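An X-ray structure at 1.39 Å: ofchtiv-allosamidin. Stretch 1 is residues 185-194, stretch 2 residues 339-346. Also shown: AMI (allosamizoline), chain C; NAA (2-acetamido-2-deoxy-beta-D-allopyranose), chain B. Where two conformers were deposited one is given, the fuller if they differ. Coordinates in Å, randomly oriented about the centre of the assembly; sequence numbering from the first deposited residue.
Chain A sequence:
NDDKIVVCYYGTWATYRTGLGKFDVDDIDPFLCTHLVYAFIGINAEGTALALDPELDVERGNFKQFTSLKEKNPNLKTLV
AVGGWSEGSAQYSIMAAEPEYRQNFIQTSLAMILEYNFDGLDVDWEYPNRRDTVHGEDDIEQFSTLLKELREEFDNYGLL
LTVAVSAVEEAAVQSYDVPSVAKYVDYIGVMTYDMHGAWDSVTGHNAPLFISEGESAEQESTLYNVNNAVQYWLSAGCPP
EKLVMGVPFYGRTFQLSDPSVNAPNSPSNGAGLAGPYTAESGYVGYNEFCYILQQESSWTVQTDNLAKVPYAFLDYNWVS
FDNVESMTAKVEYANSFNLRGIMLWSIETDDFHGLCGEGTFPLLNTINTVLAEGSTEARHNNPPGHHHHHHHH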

# COMPACT_ATOMS: atom_id res chain seq x y z
N VAL A 185 -7.78 -16.46 -0.38
CA VAL A 185 -7.20 -15.45 -1.25
C VAL A 185 -6.03 -16.03 -2.03
O VAL A 185 -5.38 -16.99 -1.60
CB VAL A 185 -6.77 -14.18 -0.48
CG1 VAL A 185 -7.98 -13.57 0.23
CG2 VAL A 185 -5.66 -14.49 0.52
N ASP A 186 -5.76 -15.43 -3.18
CA ASP A 186 -4.56 -15.77 -3.93
C ASP A 186 -3.31 -15.28 -3.22
O ASP A 186 -2.28 -15.96 -3.23
CB ASP A 186 -4.67 -15.19 -5.34
CG ASP A 186 -5.72 -15.90 -6.16
OD1 ASP A 186 -5.43 -17.01 -6.66
OD2 ASP A 186 -6.85 -15.39 -6.26
N TYR A 187 -3.38 -14.11 -2.59
CA TYR A 187 -2.29 -13.63 -1.75
C TYR A 187 -2.81 -12.52 -0.85
O TYR A 187 -3.89 -11.96 -1.07
CB TYR A 187 -1.07 -13.15 -2.55
CG TYR A 187 -1.36 -12.07 -3.56
CD1 TYR A 187 -1.53 -10.74 -3.16
CD2 TYR A 187 -1.46 -12.37 -4.92
CE1 TYR A 187 -1.79 -9.74 -4.10
CE2 TYR A 187 -1.72 -11.38 -5.85
CZ TYR A 187 -1.90 -10.07 -5.44
OH TYR A 187 -2.17 -9.09 -6.36
N ILE A 188 -2.02 -12.24 0.18
CA ILE A 188 -2.28 -11.17 1.14
C ILE A 188 -1.22 -10.10 0.95
O ILE A 188 -0.02 -10.36 1.09
CB ILE A 188 -2.23 -11.72 2.58
CG1 ILE A 188 -3.36 -12.72 2.81
CG2 ILE A 188 -2.32 -10.58 3.57
CD1 ILE A 188 -3.34 -13.32 4.20
N GLY A 189 -1.66 -8.88 0.63
CA GLY A 189 -0.76 -7.75 0.56
C GLY A 189 -0.66 -7.09 1.91
O GLY A 189 -1.59 -6.40 2.33
N VAL A 190 0.44 -7.31 2.63
CA VAL A 190 0.59 -6.75 3.97
C VAL A 190 1.10 -5.32 3.84
O VAL A 190 2.14 -5.08 3.21
CB VAL A 190 1.52 -7.61 4.83
CG1 VAL A 190 1.55 -7.09 6.25
CG2 VAL A 190 1.08 -9.07 4.81
N MET A 191 0.38 -4.37 4.43
CA MET A 191 0.69 -2.95 4.26
C MET A 191 1.77 -2.53 5.27
O MET A 191 1.52 -1.82 6.25
CB MET A 191 -0.57 -2.10 4.38
CG MET A 191 -1.54 -2.33 3.23
SD MET A 191 -2.93 -1.17 3.24
CE MET A 191 -3.93 -1.87 4.55
N THR A 192 2.99 -2.97 4.99
CA THR A 192 4.16 -2.75 5.85
C THR A 192 4.75 -1.35 5.65
O THR A 192 5.89 -1.16 5.22
CB THR A 192 5.18 -3.87 5.66
OG1 THR A 192 5.20 -4.29 4.29
CG2 THR A 192 4.83 -5.07 6.54
N TYR A 193 3.92 -0.36 5.97
CA TYR A 193 4.28 1.06 5.94
C TYR A 193 3.24 1.78 6.78
O TYR A 193 2.39 1.15 7.41
CB TYR A 193 4.39 1.59 4.50
CG TYR A 193 3.35 1.03 3.55
CD1 TYR A 193 2.02 1.41 3.64
CD2 TYR A 193 3.71 0.12 2.57
CE1 TYR A 193 1.07 0.90 2.77
CE2 TYR A 193 2.77 -0.39 1.69
CZ TYR A 193 1.45 -0.00 1.81
OH TYR A 193 0.52 -0.52 0.95
N ASP A 194 3.32 3.12 6.82
CA ASP A 194 2.53 3.90 7.77
C ASP A 194 2.79 3.45 9.21
O ASP A 194 1.92 3.56 10.08
CB ASP A 194 1.03 3.87 7.46
CG ASP A 194 0.73 4.29 6.04
OD1 ASP A 194 1.37 5.26 5.57
OD2 ASP A 194 -0.14 3.66 5.41
N LEU A 339 9.39 -14.74 0.61
CA LEU A 339 8.06 -14.17 0.46
C LEU A 339 7.64 -14.20 -1.00
O LEU A 339 8.46 -14.23 -1.92
CB LEU A 339 8.03 -12.74 1.00
CG LEU A 339 8.46 -12.56 2.46
CD1 LEU A 339 8.22 -11.13 2.91
CD2 LEU A 339 7.73 -13.56 3.36
N ARG A 340 6.32 -14.18 -1.21
CA ARG A 340 5.77 -14.31 -2.56
C ARG A 340 6.14 -13.13 -3.45
O ARG A 340 6.22 -13.28 -4.67
CB ARG A 340 4.25 -14.46 -2.47
CG ARG A 340 3.55 -14.56 -3.81
CD ARG A 340 4.02 -15.79 -4.58
NE ARG A 340 3.37 -15.92 -5.88
CZ ARG A 340 2.09 -16.24 -6.04
NH1 ARG A 340 1.31 -16.47 -4.99
NH2 ARG A 340 1.59 -16.34 -7.27
N GLY A 341 6.36 -11.95 -2.88
CA GLY A 341 6.77 -10.84 -3.70
C GLY A 341 6.64 -9.53 -2.95
O GLY A 341 6.64 -9.50 -1.72
N ILE A 342 6.52 -8.47 -3.73
CA ILE A 342 6.52 -7.10 -3.23
C ILE A 342 5.26 -6.41 -3.74
O ILE A 342 4.89 -6.54 -4.91
CB ILE A 342 7.77 -6.33 -3.71
CG1 ILE A 342 9.04 -6.98 -3.15
CG2 ILE A 342 7.71 -4.85 -3.31
CD1 ILE A 342 9.15 -6.94 -1.65
N MET A 343 4.59 -5.70 -2.84
CA MET A 343 3.46 -4.85 -3.16
C MET A 343 3.90 -3.41 -2.93
O MET A 343 4.68 -3.13 -2.02
CB MET A 343 2.29 -5.18 -2.21
CG MET A 343 1.08 -4.29 -2.33
SD MET A 343 -0.23 -4.76 -1.18
CE MET A 343 0.35 -4.08 0.37
N LEU A 344 3.42 -2.48 -3.76
CA LEU A 344 3.82 -1.09 -3.61
C LEU A 344 2.62 -0.16 -3.62
O LEU A 344 1.73 -0.28 -4.47
CB LEU A 344 4.83 -0.67 -4.69
CG LEU A 344 4.31 -0.82 -6.11
CD1 LEU A 344 4.66 0.39 -6.97
CD2 LEU A 344 4.88 -2.09 -6.75
N TRP A 345 2.61 0.77 -2.68
CA TRP A 345 1.73 1.93 -2.73
C TRP A 345 2.63 3.14 -2.89
O TRP A 345 3.37 3.48 -1.96
CB TRP A 345 0.92 2.07 -1.44
CG TRP A 345 -0.05 3.18 -1.60
CD1 TRP A 345 0.16 4.51 -1.34
CD2 TRP A 345 -1.37 3.09 -2.15
NE1 TRP A 345 -0.96 5.25 -1.68
CE2 TRP A 345 -1.90 4.40 -2.18
CE3 TRP A 345 -2.15 2.03 -2.62
CZ2 TRP A 345 -3.19 4.67 -2.66
CZ3 TRP A 345 -3.43 2.30 -3.09
CH2 TRP A 345 -3.93 3.61 -3.10
N SER A 346 2.60 3.80 -4.06
CA SER A 346 1.82 3.45 -5.25
C SER A 346 2.65 3.97 -6.43
O SER A 346 3.55 4.80 -6.26
CB SER A 346 0.45 4.13 -5.22
OG SER A 346 0.57 5.50 -4.87
C1 AMI C . -2.88 2.42 1.83
C2 AMI C . -4.45 2.40 1.64
C3 AMI C . -4.73 3.62 0.90
C4 AMI C . -3.62 4.64 1.38
C5 AMI C . -2.43 3.81 1.30
C6 AMI C . -1.21 4.39 2.10
C7 AMI C . -3.50 0.73 0.54
C8 AMI C . -4.61 -1.21 -0.69
C9 AMI C . -2.05 -1.02 -0.63
N2 AMI C . -4.71 1.31 0.96
N7 AMI C . -3.39 -0.50 -0.26
O3 AMI C . -6.06 4.06 1.14
O4 AMI C . -3.43 5.76 0.53
O6 AMI C . -1.62 4.62 3.44
O7 AMI C . -2.38 1.40 0.94
C1 NAA B . -4.30 6.82 0.77
C2 NAA B . -3.73 8.10 0.19
C3 NAA B . -4.68 9.23 0.25
C4 NAA B . -5.99 8.88 -0.43
C5 NAA B . -6.55 7.61 0.21
C6 NAA B . -7.82 7.14 -0.44
C7 NAA B . -1.17 8.25 0.34
C8 NAA B . 0.07 8.47 1.20
N2 NAA B . -2.49 8.35 1.01
O3 NAA B . -4.89 9.55 1.66
O4 NAA B . -6.98 9.91 -0.28
O5 NAA B . -5.57 6.53 0.05
O6 NAA B . -8.28 6.02 0.28
O7 NAA B . -1.10 8.02 -0.81
O HOH W 1 -1.41 -18.02 -4.66

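No direct hydrogen bond joins these two stretches, although both carry strand; they meet through one methionine side chain, one aromatic hydroxyl and a single bridging water. The two segments run at 49° to one another, and even at the closest register, Gly189 to Met343, the CA atoms stand 6.3 Å apart, so side chains must fill the space between the backbones.

Met343 does most of this work. Its CA-to-CB bond points toward stretch 1, and chi1 and chi2 are both t, which extends the chain across the gap before chi3, at 78°, turns the terminal methyl. The sulfur settles against Gly189, with SD 3.5 Å from the glycine CA. Here the absence of a side chain matters: a CB built ideally on Gly189 would point toward stretch 2 and lie 2.3 Å from Met343 SD, a clash. Glycine thus leaves the room that the thioether occupies. Beyond the sulfur, Met343 CE lies 3.5 Å from Val190 O, 3.8 Å from Met191 CG and 3.6 Å from Tyr193 OH. An unbranched, flexible methionine suits such a site, since its slim chain can reach several neighbours without demanding polar partners.

Tyr193 also points toward the other stretch and brings its hydroxyl to the place where protein and inhibitor meet. Tyr193 OH is 3.5 Å from Trp345 CB, a packing contact, and makes a weak hydrogen bond, also 3.5 Å, to O7 of allosamizoline, which lies at the edge of the tyrosine ring. A tyrosine fits because its ring supplies apolar surface while its hydroxyl can still address the ligand.

Trp345 starts toward stretch 1, but the end of its side chain leads away, so CB packs against Tyr193 while the indole serves the inhibitor. One face of the indole lies against allosamizoline C5, and NE1 donates a hydrogen bond to O7 of the neighbouring allopyranose, 2.9 Å long with a favourable angle of 162°. Tryptophan combines a broad apolar face for a sugar-like ring with a donor at its rim. Beside this group, allosamizoline O6 donates to Asp194 OD2 at 2.6 Å; a carboxylate is a natural acceptor for a hydroxyl.

At the far end the contact becomes polar. Arg340 NH1 stops 4.0 Å from Asp186 O, and a water closes the gap, donating to Asp186 O at 2.7 Å and accepting from Arg340 NH1 at 3.1 Å. The long arginine side chain carries its donor to this partly exposed margin.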